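Local structure of putative LacI-family transcriptional regulator (Bacteroides fragilis, 3GBV) at residues A[31-34]-A[35-39]; A[61-64]-A[65-69]; A[285-288]-A[289-292]. The protein is a putative transcriptional regulator of the LacI family that probably binds a small-molecule effector through its periplasmic-binding-protein-like domain and so controls gene expression. One frame throughout, in Å; residues are numbered along the deposited sequence.

Contact 1 of 3, residues A[31-34]-A[35-39]; sequences IREA and VTTYS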
loop_
_atom_site.group_PDB
_atom_site.type_symbol
_atom_site.label_atom_id
_atom_site.label_comp_id
_atom_site.label_asym_id
_atom_site.label_seq_id
_atom_site.Cartn_x
_atom_site.Cartn_y
_atom_site.Cartn_z
ATOM N N ILE A 31 -19.639 -2.671 1.338
ATOM C CA ILE A 31 -20.801 -3.504 1.602
ATOM C C ILE A 31 -21.708 -3.558 0.372
ATOM O O ILE A 31 -22.175 -4.629 -0.025
ATOM C CB ILE A 31 -21.603 -2.954 2.810
ATOM C CG1 ILE A 31 -20.801 -3.149 4.108
ATOM C CG2 ILE A 31 -22.946 -3.650 2.907
ATOM C CD1 ILE A 31 -21.349 -2.356 5.290
ATOM N N ARG A 32 -21.951 -2.402 -0.236
ATOM C CA ARG A 32 -22.806 -2.347 -1.414
ATOM C C ARG A 32 -22.237 -3.178 -2.557
ATOM O O ARG A 32 -22.956 -3.960 -3.180
ATOM C CB ARG A 32 -23.002 -0.897 -1.874
ATOM C CG ARG A 32 -23.856 -0.072 -0.935
ATOM C CD ARG A 32 -25.187 -0.749 -0.735
ATOM N NE ARG A 32 -25.970 -0.159 0.346
ATOM C CZ ARG A 32 -27.123 -0.661 0.780
ATOM N NH1 ARG A 32 -27.618 -1.760 0.219
ATOM N NH2 ARG A 32 -27.781 -0.072 1.774
ATOM N N GLU A 33 -20.948 -3.006 -2.830
ATOM C CA GLU A 33 -20.302 -3.756 -3.892
ATOM C C GLU A 33 -20.470 -5.250 -3.627
ATOM O O GLU A 33 -20.660 -6.031 -4.561
ATOM C CB GLU A 33 -18.820 -3.394 -3.970
ATOM C CG GLU A 33 -18.035 -4.120 -5.065
ATOM C CD GLU A 33 -18.563 -3.834 -6.466
ATOM O OE1 GLU A 33 -18.753 -2.638 -6.802
ATOM O OE2 GLU A 33 -18.781 -4.802 -7.230
ATOM N N ALA A 34 -20.411 -5.644 -2.357
ATOM C CA ALA A 34 -20.562 -7.053 -1.988
ATOM C C ALA A 34 -21.991 -7.549 -2.210
ATOM O O ALA A 34 -22.206 -8.678 -2.646
ATOM C CB ALA A 34 -20.156 -7.265 -0.532
ATOM N N VAL A 35 -22.968 -6.707 -1.898
ATOM C CA VAL A 35 -24.359 -7.082 -2.089
ATOM C C VAL A 35 -24.614 -7.379 -3.569
ATOM O O VAL A 35 -25.169 -8.419 -3.912
ATOM C CB VAL A 35 -25.302 -5.961 -1.610
ATOM C CG1 VAL A 35 -26.752 -6.296 -1.952
ATOM C CG2 VAL A 35 -25.150 -5.781 -0.111
ATOM N N THR A 36 -24.188 -6.482 -4.451
ATOM C CA THR A 36 -24.414 -6.697 -5.872
ATOM C C THR A 36 -23.669 -7.930 -6.378
ATOM O O THR A 36 -24.213 -8.724 -7.139
ATOM C CB THR A 36 -23.994 -5.463 -6.706
ATOM O OG1 THR A 36 -22.567 -5.390 -6.776
ATOM C CG2 THR A 36 -24.527 -4.190 -6.066
ATOM N N THR A 37 -22.427 -8.098 -5.949
ATOM C CA THR A 37 -21.641 -9.247 -6.383
ATOM C C THR A 37 -22.349 -10.571 -6.071
ATOM O O THR A 37 -22.322 -11.503 -6.875
ATOM C CB THR A 37 -20.250 -9.257 -5.707
ATOM O OG1 THR A 37 -19.533 -8.070 -6.067
ATOM C CG2 THR A 37 -19.449 -10.475 -6.147
ATOM N N TYR A 38 -22.987 -10.650 -4.910
ATOM C CA TYR A 38 -23.680 -11.867 -4.510
ATOM C C TYR A 38 -25.194 -11.790 -4.668
ATOM O O TYR A 38 -25.929 -12.522 -4.010
ATOM C CB TYR A 38 -23.323 -12.206 -3.065
ATOM C CG TYR A 38 -21.846 -12.436 -2.877
ATOM C CD1 TYR A 38 -21.236 -13.590 -3.365
ATOM C CD2 TYR A 38 -21.049 -11.486 -2.241
ATOM C CE1 TYR A 38 -19.870 -13.789 -3.226
ATOM C CE2 TYR A 38 -19.685 -11.674 -2.100
ATOM C CZ TYR A 38 -19.101 -12.828 -2.591
ATOM O OH TYR A 38 -17.747 -13.024 -2.445
ATOM N N SER A 39 -25.657 -10.906 -5.546
ATOM C CA SER A 39 -27.088 -10.750 -5.794
ATOM C C SER A 39 -27.728 -12.100 -6.144
ATOM O O SER A 39 -28.903 -12.340 -5.850
ATOM C CB SER A 39 -27.316 -9.750 -6.931
ATOM O OG SER A 39 -26.536 -10.093 -8.062
#

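Contact 2 of 3, residues A[61-64]-A[65-69]; sequences TSQA and VIEEQ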
loop_
_atom_site.group_PDB
_atom_site.type_symbol
_atom_site.label_atom_id
_atom_site.label_comp_id
_atom_site.label_asym_id
_atom_site.label_seq_id
_atom_site.Cartn_x
_atom_site.Cartn_y
_atom_site.Cartn_z
ATOM N N THR A 61 -31.504 1.224 19.303
ATOM C CA THR A 61 -31.235 0.852 17.915
ATOM C C THR A 61 -30.745 -0.593 17.806
ATOM O O THR A 61 -31.149 -1.324 16.896
ATOM C CB THR A 61 -30.176 1.778 17.261
ATOM O OG1 THR A 61 -28.887 1.494 17.814
ATOM C CG2 THR A 61 -30.510 3.244 17.512
ATOM N N SER A 62 -29.881 -1.000 18.736
ATOM C CA SER A 62 -29.339 -2.357 18.724
ATOM C C SER A 62 -30.466 -3.351 18.932
ATOM O O SER A 62 -30.502 -4.404 18.299
ATOM C CB SER A 62 -28.292 -2.525 19.823
ATOM O OG SER A 62 -28.895 -2.459 21.101
ATOM N N GLN A 63 -31.381 -3.007 19.831
ATOM C CA GLN A 63 -32.540 -3.838 20.119
ATOM C C GLN A 63 -33.396 -3.939 18.849
ATOM O O GLN A 63 -33.929 -5.002 18.525
ATOM C CB GLN A 63 -33.363 -3.209 21.247
ATOM C CG GLN A 63 -34.640 -3.967 21.588
ATOM C CD GLN A 63 -34.366 -5.293 22.276
ATOM O OE1 GLN A 63 -33.921 -5.328 23.426
ATOM N NE2 GLN A 63 -34.627 -6.394 21.573
ATOM N N ALA A 64 -33.524 -2.823 18.137
ATOM C CA ALA A 64 -34.299 -2.802 16.907
ATOM C C ALA A 64 -33.656 -3.765 15.916
ATOM O O ALA A 64 -34.352 -4.486 15.206
ATOM C CB ALA A 64 -34.342 -1.392 16.326
ATOM N N VAL A 65 -32.324 -3.776 15.879
ATOM C CA VAL A 65 -31.597 -4.669 14.979
ATOM C C VAL A 65 -31.864 -6.117 15.352
ATOM O O VAL A 65 -32.169 -6.944 14.495
ATOM C CB VAL A 65 -30.073 -4.435 15.039
ATOM C CG1 VAL A 65 -29.353 -5.475 14.184
ATOM C CG2 VAL A 65 -29.742 -3.040 14.545
ATOM N N ILE A 66 -31.737 -6.422 16.636
ATOM C CA ILE A 66 -31.979 -7.774 17.115
ATOM C C ILE A 66 -33.419 -8.177 16.797
ATOM O O ILE A 66 -33.687 -9.312 16.404
ATOM C CB ILE A 66 -31.742 -7.871 18.640
ATOM C CG1 ILE A 66 -30.250 -7.718 18.936
ATOM C CG2 ILE A 66 -32.251 -9.200 19.172
ATOM C CD1 ILE A 66 -29.919 -7.630 20.406
ATOM N N GLU A 67 -34.340 -7.233 16.955
ATOM C CA GLU A 67 -35.746 -7.504 16.694
ATOM C C GLU A 67 -36.100 -7.616 15.212
ATOM O O GLU A 67 -37.238 -7.913 14.861
ATOM C CB GLU A 67 -36.613 -6.455 17.396
ATOM C CG GLU A 67 -36.859 -6.796 18.864
ATOM C CD GLU A 67 -37.437 -5.640 19.655
ATOM O OE1 GLU A 67 -38.141 -4.801 19.054
ATOM O OE2 GLU A 67 -37.197 -5.580 20.881
ATOM N N GLU A 68 -35.120 -7.385 14.345
ATOM C CA GLU A 68 -35.343 -7.512 12.909
ATOM C C GLU A 68 -35.044 -8.950 12.503
ATOM O O GLU A 68 -35.278 -9.342 11.362
ATOM C CB GLU A 68 -34.448 -6.543 12.133
ATOM C CG GLU A 68 -35.032 -5.144 12.021
ATOM C CD GLU A 68 -33.986 -4.076 11.749
ATOM O OE1 GLU A 68 -34.082 -3.395 10.704
ATOM O OE2 GLU A 68 -33.070 -3.905 12.584
ATOM N N GLN A 69 -34.529 -9.732 13.449
ATOM C CA GLN A 69 -34.202 -11.138 13.219
ATOM C C GLN A 69 -33.271 -11.340 12.015
ATOM O O GLN A 69 -33.597 -12.075 11.089
ATOM C CB GLN A 69 -35.488 -11.940 12.986
ATOM C CG GLN A 69 -36.653 -11.569 13.902
ATOM C CD GLN A 69 -37.956 -12.239 13.486
ATOM O OE1 GLN A 69 -38.102 -13.457 13.592
ATOM N NE2 GLN A 69 -38.903 -11.445 13.002
#

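Contact 3 of 3, residues A[285-288]-A[289-292]; sequences LLTK and ENID. With EDO (1,2-ethanediol), chain F.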
loop_
_atom_site.group_PDB
_atom_site.type_symbol
_atom_site.label_atom_id
_atom_site.label_comp_id
_atom_site.label_asym_id
_atom_site.label_seq_id
_atom_site.Cartn_x
_atom_site.Cartn_y
_atom_site.Cartn_z
ATOM N N LEU A 285 1.249 2.984 3.795
ATOM C CA LEU A 285 1.784 4.326 3.946
ATOM C C LEU A 285 1.622 5.133 2.660
ATOM O O LEU A 285 2.057 4.717 1.581
ATOM C CB LEU A 285 3.259 4.285 4.316
ATOM C CG LEU A 285 3.732 5.711 4.546
ATOM C CD1 LEU A 285 3.475 6.093 6.005
ATOM C CD2 LEU A 285 5.188 5.824 4.175
ATOM N N LEU A 286 0.990 6.289 2.775
ATOM C CA LEU A 286 0.796 7.128 1.609
ATOM C C LEU A 286 1.420 8.500 1.778
ATOM O O LEU A 286 1.452 9.064 2.879
ATOM C CB LEU A 286 -0.696 7.227 1.290
ATOM C CG LEU A 286 -1.144 5.831 0.835
ATOM C CD1 LEU A 286 -2.535 5.522 1.322
ATOM C CD2 LEU A 286 -1.040 5.734 -0.672
ATOM N N THR A 287 1.967 9.009 0.682
ATOM C CA THR A 287 2.585 10.329 0.676
ATOM C C THR A 287 2.021 11.066 -0.528
ATOM O O THR A 287 1.307 10.488 -1.343
ATOM C CB THR A 287 4.122 10.255 0.523
ATOM O OG1 THR A 287 4.457 9.871 -0.814
ATOM C CG2 THR A 287 4.700 9.246 1.477
ATOM N N LYS A 288 2.351 12.342 -0.636
ATOM C CA LYS A 288 1.885 13.153 -1.745
ATOM C C LYS A 288 2.337 12.529 -3.065
ATOM O O LYS A 288 1.608 12.555 -4.051
ATOM C CB LYS A 288 2.460 14.565 -1.610
ATOM C CG LYS A 288 2.044 15.562 -2.674
ATOM C CD LYS A 288 2.735 16.912 -2.427
ATOM C CE LYS A 288 2.608 17.871 -3.617
ATOM N NZ LYS A 288 1.185 18.198 -3.927
ATOM N N GLU A 289 3.534 11.948 -3.064
ATOM C CA GLU A 289 4.103 11.362 -4.266
ATOM C C GLU A 289 3.574 10.005 -4.734
ATOM O O GLU A 289 3.918 9.569 -5.830
ATOM C CB GLU A 289 5.623 11.267 -4.141
ATOM C CG GLU A 289 6.367 12.594 -4.068
ATOM C CD GLU A 289 6.231 13.261 -2.721
ATOM O OE1 GLU A 289 6.189 12.530 -1.707
ATOM O OE2 GLU A 289 6.179 14.510 -2.676
ATOM N N ASN A 290 2.772 9.317 -3.923
ATOM C CA ASN A 290 2.245 8.030 -4.368
ATOM C C ASN A 290 0.736 7.892 -4.179
ATOM O O ASN A 290 0.133 6.909 -4.620
ATOM C CB ASN A 290 2.973 6.864 -3.673
ATOM C CG ASN A 290 2.545 6.661 -2.218
ATOM O OD1 ASN A 290 2.798 5.596 -1.637
ATOM N ND2 ASN A 290 1.913 7.673 -1.622
ATOM N N ILE A 291 0.125 8.896 -3.551
ATOM C CA ILE A 291 -1.303 8.856 -3.296
ATOM C C ILE A 291 -2.158 8.663 -4.544
ATOM O O ILE A 291 -3.157 7.954 -4.488
ATOM C CB ILE A 291 -1.801 10.127 -2.539
ATOM C CG1 ILE A 291 -3.272 9.966 -2.157
ATOM C CG2 ILE A 291 -1.694 11.354 -3.417
ATOM C CD1 ILE A 291 -3.550 8.807 -1.227
ATOM N N ASP A 292 -1.773 9.267 -5.668
ATOM C CA ASP A 292 -2.584 9.133 -6.883
ATOM C C ASP A 292 -2.520 7.763 -7.565
ATOM O O ASP A 292 -3.334 7.456 -8.439
ATOM C CB ASP A 292 -2.230 10.235 -7.893
ATOM C CG ASP A 292 -2.444 11.645 -7.330
ATOM O OD1 ASP A 292 -3.357 11.841 -6.492
ATOM O OD2 ASP A 292 -1.702 12.565 -7.736
HETATM C C1 EDO F . 1.452 1.381 0.446
HETATM O O1 EDO F . 2.390 2.388 -0.016
HETATM C C2 EDO F . 2.154 0.295 1.298
HETATM O O2 EDO F . 2.492 0.801 2.588
HETATM O O HOH W 1 0.744 10.780 -6.069
#

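Contact 1 of 3, residues A[31-34]-A[35-39]
Four successive i to i+4 bonds carry the backbone through the last turns of helix 23-37, the first from V35 N to I31 O (2.9 Å), the last from Y38 N to A34 O (3.1 Å), after which Y38 leaves helical geometry. This is the C-terminal end of the helix in the β-α-β unit made by strand 9-16, helix 23-37 and strand 43-50 of the periplasmic-binding-protein fold. The focus of the side chains is E33 O, which takes three donors: the backbone N of T37, T37 OG1 at 2.8 Å and T36 OG1 at 3.0 Å. Both hydroxyls come from outside the carbonyl plane, that of T36 more side-on to the C=O (122°), set there by a chi1 of 74° that puts OG1 between the residue's own N and carbonyl carbon. E33, its CG anti to the backbone N and its chain bent at chi2 (61°), brings OE2 to 3.5 Å from T37 OG1. On the buried side, I31 CG2 and V35 CG2 meet at 4.3 Å, and both side chains rest on A45 of strand 43-50, while A34 packs against F259 and I262 of helix 254-270. T37 CG2 sits over the centre of one face of the Y38 ring. Past the helix end, S39 turns back on T36 O, through its backbone N and, at 2.8 Å, through OG.

Contact 2 of 3, residues A[61-64]-A[65-69]
The amide of Q63 and the carboxylate of E67, one helical turn apart, are inclined by 33° to each other and meet at one corner, with NE2 of Q63 2.8 Å from OE2 of E67. The same OE2 lies 3.1 Å from Q63 CG, so the carboxylate reaches across the bent part of the glutamine chain rather than stacking on the amide. Q63 turns back toward E67 because CG is anti to the backbone N and the chain kinks at chi2 (71°). A second carboxylate, of E68, folds back toward the helix end: its OE2 is 3.0 Å from A64 O, two acceptors that do not bond, while OE1 makes a weak hydrogen bond to N46. At this C-terminal end of helix 55-66, E67 N bonds Q63 O at 2.8 Å, and the chain leaves through a type I β turn from I66 to Q69, Q69 taking positive phi. The hydroxyls of T61 and S62 bond F58 O and V59 O. Toward the parallel sheet of the periplasmic-binding-protein fold, T61 and V65 lie on Y50 and T48 of strand 43-50, while I66 packs against F86, A89 and L93 of helix 84-93.

Contact 3 of 3, residues A[285-288]-A[289-292]
T287 and the three residues after it form a type I β turn, closed by N290 N to T287 O (3.2 Å), as the chain leaves strand 284-286, the outermost of its mixed sheet within the chain. T287 O also accepts from I291 N at 3.0 Å. I291 N lies nearly in line with the C=O but its N-H...O is bent (136°), whereas N290 N stands well above the carbonyl plane. The T287 hydroxyl adds a weak ST turn, OG1 receiving E289 N at 3.2 Å; chi1 of 72° sets OG1 between the residue's own N and carbonyl carbon. Among apolar groups, L286 CD2 meets I291 CD1 at 4.0 Å, and both side chains touch L233. K288 NZ, bonded to K242 O, and D292 OD1, in a salt bridge with K242 NZ, tie the loop to helix 235-243. E289 places it at the dimer interface, OE1 pairing with R126 and O with Q119 NE2 of the second subunit. An ethanediol, probably from the crystallisation liquor, bonds L285 N and O and also L285 O of the second subunit. A water links K288 O (2.8 Å) and D292 N (3.0 Å).

In the fold
The three contacts follow one another along the chain without overlapping. Contacts 1 and 2 end two helices, 23-37 and 55-66, which pack on strand 43-50 from opposite faces: one touches A45 and I47, the other T48 and Y50. Their centres are about 22 Å apart, in the lobe built on the six-stranded parallel sheet. Contact 3 takes in the end of strand 284-286 of the other sheet and the turn after it, its centre about 29 Å from that of contact 1 and about 41 Å from that of contact 2, across the chain's centre. The first two thus finish helices within one lobe, while contact 3 engages the second subunit, consistent with the two-lobed, dimeric architecture of LacI-family regulators.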